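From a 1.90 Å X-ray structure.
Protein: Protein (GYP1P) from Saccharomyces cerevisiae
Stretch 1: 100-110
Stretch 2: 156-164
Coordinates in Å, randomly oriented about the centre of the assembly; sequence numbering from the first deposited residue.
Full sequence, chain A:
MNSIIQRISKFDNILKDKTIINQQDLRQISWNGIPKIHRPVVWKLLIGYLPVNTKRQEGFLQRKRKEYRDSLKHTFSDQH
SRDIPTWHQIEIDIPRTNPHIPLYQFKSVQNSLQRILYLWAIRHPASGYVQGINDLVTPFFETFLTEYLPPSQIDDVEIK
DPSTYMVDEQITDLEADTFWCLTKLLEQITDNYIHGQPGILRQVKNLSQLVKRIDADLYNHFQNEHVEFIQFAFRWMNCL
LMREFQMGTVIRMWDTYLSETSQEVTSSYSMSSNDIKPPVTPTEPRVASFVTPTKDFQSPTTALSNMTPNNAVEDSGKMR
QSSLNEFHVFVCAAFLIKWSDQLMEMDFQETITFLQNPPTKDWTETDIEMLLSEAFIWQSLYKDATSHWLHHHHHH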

# COMPACT_ATOMS: atom_id res chain seq x y z
N HIS A 100 6.50 -15.46 -0.54
CA HIS A 100 7.21 -15.56 -1.81
C HIS A 100 8.39 -14.61 -1.92
O HIS A 100 9.14 -14.66 -2.89
CB HIS A 100 6.23 -15.32 -2.97
CG HIS A 100 5.56 -13.98 -2.92
ND1 HIS A 100 4.78 -13.58 -1.86
CD2 HIS A 100 5.58 -12.94 -3.78
CE1 HIS A 100 4.34 -12.35 -2.07
NE2 HIS A 100 4.82 -11.94 -3.23
N ILE A 101 8.57 -13.73 -0.93
CA ILE A 101 9.67 -12.76 -0.94
C ILE A 101 10.61 -13.03 0.23
O ILE A 101 10.21 -12.93 1.39
CB ILE A 101 9.14 -11.31 -0.85
CG1 ILE A 101 8.17 -11.03 -2.01
CG2 ILE A 101 10.31 -10.32 -0.92
CD1 ILE A 101 7.46 -9.70 -1.91
N PRO A 102 11.87 -13.36 -0.06
CA PRO A 102 12.91 -13.66 0.93
C PRO A 102 13.03 -12.65 2.07
O PRO A 102 13.19 -13.03 3.24
CB PRO A 102 14.18 -13.74 0.10
CG PRO A 102 13.67 -14.31 -1.19
CD PRO A 102 12.42 -13.49 -1.43
N LEU A 103 12.99 -11.37 1.73
CA LEU A 103 13.11 -10.31 2.72
C LEU A 103 12.26 -10.56 3.96
O LEU A 103 12.72 -10.34 5.09
CB LEU A 103 12.69 -8.97 2.09
CG LEU A 103 12.69 -7.75 3.02
CD1 LEU A 103 14.13 -7.40 3.39
CD2 LEU A 103 12.02 -6.57 2.32
N TYR A 104 11.04 -11.04 3.76
CA TYR A 104 10.13 -11.23 4.88
C TYR A 104 10.36 -12.42 5.79
O TYR A 104 9.68 -12.56 6.80
CB TYR A 104 8.69 -11.16 4.36
CG TYR A 104 8.43 -9.82 3.70
CD1 TYR A 104 8.08 -8.71 4.47
CD2 TYR A 104 8.67 -9.62 2.34
CE1 TYR A 104 8.00 -7.43 3.91
CE2 TYR A 104 8.59 -8.35 1.76
CZ TYR A 104 8.26 -7.26 2.56
OH TYR A 104 8.24 -5.99 2.01
N GLN A 105 11.35 -13.26 5.47
CA GLN A 105 11.63 -14.38 6.35
C GLN A 105 12.79 -14.05 7.28
O GLN A 105 13.05 -14.79 8.23
CB GLN A 105 11.95 -15.65 5.55
CG GLN A 105 10.72 -16.29 4.91
CD GLN A 105 10.38 -15.69 3.56
OE1 GLN A 105 11.13 -15.85 2.60
NE2 GLN A 105 9.25 -15.00 3.49
N PHE A 106 13.48 -12.95 7.02
CA PHE A 106 14.59 -12.55 7.88
C PHE A 106 14.02 -12.17 9.24
O PHE A 106 13.00 -11.48 9.32
CB PHE A 106 15.35 -11.37 7.28
CG PHE A 106 16.15 -11.72 6.06
CD1 PHE A 106 17.08 -12.76 6.10
CD2 PHE A 106 15.98 -11.02 4.87
CE1 PHE A 106 17.83 -13.09 4.96
CE2 PHE A 106 16.72 -11.34 3.74
CZ PHE A 106 17.65 -12.38 3.78
N LYS A 107 14.67 -12.61 10.31
CA LYS A 107 14.20 -12.31 11.66
C LYS A 107 14.17 -10.82 11.98
O LYS A 107 13.29 -10.36 12.71
CB LYS A 107 15.05 -13.04 12.70
CG LYS A 107 14.64 -14.49 12.91
CD LYS A 107 13.20 -14.59 13.38
CE LYS A 107 12.77 -16.04 13.54
NZ LYS A 107 11.34 -16.15 13.95
N SER A 108 15.12 -10.07 11.43
CA SER A 108 15.17 -8.64 11.68
C SER A 108 13.92 -7.99 11.11
O SER A 108 13.35 -7.08 11.72
CB SER A 108 16.42 -8.03 11.04
OG SER A 108 16.39 -8.17 9.63
N VAL A 109 13.49 -8.45 9.94
CA VAL A 109 12.30 -7.91 9.29
C VAL A 109 11.04 -8.32 10.04
O VAL A 109 10.14 -7.50 10.25
CB VAL A 109 12.20 -8.39 7.83
CG1 VAL A 109 10.89 -7.92 7.20
CG2 VAL A 109 13.38 -7.84 7.03
N GLN A 110 10.97 -9.58 10.46
CA GLN A 110 9.80 -10.04 11.20
C GLN A 110 9.63 -9.26 12.50
O GLN A 110 8.52 -8.84 12.84
CB GLN A 110 9.92 -11.54 11.50
CG GLN A 110 9.63 -12.42 10.29
CD GLN A 110 9.84 -13.89 10.57
OE1 GLN A 110 9.70 -14.34 11.70
NE2 GLN A 110 10.16 -14.65 9.53
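Stretch 2 (156-164) DVEIKDPST

Two segments of a chain can be held in register by a few well-placed polar contacts, with the apolar packing filled in around them, and the pairing of residues 156-164 with residues 100-110 is a compact example. The shorter anchor is the hydroxyl of Ser-108, which donates to the carboxylate of Asp-161, OG to OD1, at 2.8 Å. Asp-161 OD1 also accepts from Ser-163 N at 2.8 Å and from Ser-163 OG at 2.5 Å, within its own stretch, so one carboxylate oxygen both shapes the local turn and ties it to the neighbouring segment. The other oxygen is reached through solvent: a water accepts from Ser-108 N at 3.0 Å and donates to Asp-161 OD2 at 2.5 Å. Ser-108 is thus linked to the aspartate both directly and by a water bridge.

The second anchor is purely backbone. Leu-103 N donates to Glu-158 O at 2.9 Å, and here the chains come close, with the two CA atoms 4.9 Å apart. From this point the segments run in the same direction: Phe-106 CA lies 6.2 Å from Asp-161 CA, and Ser-108 CA lies 6.4 Å from Ser-163 CA. Stretch 1 passes through a 3-10 segment, 102-105, and enters a helix at 107, with Phe-106 at the N-cap position. Stretch 2 is extended at Lys-160 and Asp-161, then takes up helical phi/psi values from Pro-162 to Thr-164 without the regular bonding of a helix. Its turn is nevertheless secured at Asp-161 O, which accepts from Thr-164 N at 2.8 Å and from Thr-164 OG1 at 2.5 Å.

Between the anchors, the aromatic ring of Phe-106 fills the space beside the extended backbone. Asp-161 CB stands over its face, 3.7 Å from the Phe-106 ring centroid and almost on the ring normal, a CH-pi contact that uses the aliphatic part of an acidic side chain. Ile-159 O approaches the ring edge, 3.8 Å from Phe-106 CZ.

Farther out the contacts become apolar. Pro-162 CD is a shared packing point, lying 3.7 Å from Val-109 CG2 and 4.0 Å from Leu-103 CD1. That same leucine methyl reaches the backbone as well, with Leu-103 CD1 3.6 Å from Val-157 O and 3.5 Å from Lys-160 O. At the start of the pairing, Ile-101 CG2 rests 3.7 Å from Glu-158 CB, while Pro-102 CG meets Ile-159 CG2 more loosely at 4.3 Å. Altogether the two stretches bury 505 Å², both sides summed.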

# COMPACT_ATOMS: atom_id res chain seq x y z
N ASP A 156 17.92 -5.05 -5.33
CA ASP A 156 18.13 -6.24 -4.52
C ASP A 156 17.61 -6.10 -3.10
O ASP A 156 18.01 -6.85 -2.20
CB ASP A 156 19.62 -6.59 -4.50
CG ASP A 156 20.17 -6.89 -5.89
OD1 ASP A 156 19.65 -7.81 -6.55
OD2 ASP A 156 21.11 -6.19 -6.32
N VAL A 157 16.71 -5.15 -2.89
CA VAL A 157 16.16 -4.93 -1.56
C VAL A 157 15.36 -6.12 -1.04
O VAL A 157 15.26 -6.33 0.17
CB VAL A 157 15.28 -3.66 -1.53
CG1 VAL A 157 14.01 -3.87 -2.36
CG2 VAL A 157 14.94 -3.29 -0.09
N GLU A 158 14.79 -6.91 -1.94
CA GLU A 158 13.98 -8.05 -1.51
C GLU A 158 14.76 -9.30 -1.12
O GLU A 158 14.17 -10.26 -0.63
CB GLU A 158 12.96 -8.41 -2.59
CG GLU A 158 12.05 -7.26 -3.01
CD GLU A 158 10.79 -7.73 -3.71
OE1 GLU A 158 10.83 -8.79 -4.35
OE2 GLU A 158 9.75 -7.02 -3.62
N ILE A 159 16.07 -9.30 -1.32
CA ILE A 159 16.86 -10.48 -0.98
C ILE A 159 17.97 -10.25 0.04
O ILE A 159 18.72 -11.18 0.36
CB ILE A 159 17.48 -11.12 -2.25
CG1 ILE A 159 18.38 -10.10 -2.96
CG2 ILE A 159 16.38 -11.59 -3.19
CD1 ILE A 159 19.12 -10.67 -4.14
N LYS A 160 18.08 -9.04 0.56
CA LYS A 160 19.13 -8.74 1.53
C LYS A 160 18.59 -8.46 2.93
O LYS A 160 17.58 -7.78 3.10
CB LYS A 160 19.96 -7.55 1.05
CG LYS A 160 20.61 -7.79 -0.30
CD LYS A 160 21.45 -6.61 -0.77
CE LYS A 160 22.10 -6.93 -2.11
NZ LYS A 160 22.93 -5.81 -2.63
N ASP A 161 19.28 -9.00 3.94
CA ASP A 161 18.90 -8.81 5.34
C ASP A 161 19.30 -7.40 5.77
O ASP A 161 20.49 -7.06 5.76
CB ASP A 161 19.62 -9.83 6.22
CG ASP A 161 19.14 -9.80 7.67
OD1 ASP A 161 18.77 -8.72 8.18
OD2 ASP A 161 19.15 -10.88 8.30
N PRO A 162 18.32 -6.56 6.16
CA PRO A 162 18.59 -5.18 6.59
C PRO A 162 19.64 -5.07 7.70
O PRO A 162 20.34 -4.06 7.80
CB PRO A 162 17.22 -4.69 7.05
CG PRO A 162 16.29 -5.43 6.15
CD PRO A 162 16.88 -6.83 6.17
N SER A 163 19.73 -6.09 8.54
CA SER A 163 20.69 -6.07 9.64
C SER A 163 22.13 -6.21 9.16
O SER A 163 23.06 -6.10 9.96
CB SER A 163 20.36 -7.18 10.65
OG SER A 163 20.44 -8.46 10.05
N THR A 164 22.31 -6.44 7.86
CA THR A 164 23.65 -6.58 7.30
C THR A 164 24.16 -5.26 6.72
O THR A 164 25.33 -5.14 6.37
CB THR A 164 23.70 -7.65 6.18
OG1 THR A 164 22.93 -7.22 5.06
CG2 THR A 164 23.16 -8.98 6.69
O HOH W 1 17.77 -11.12 10.38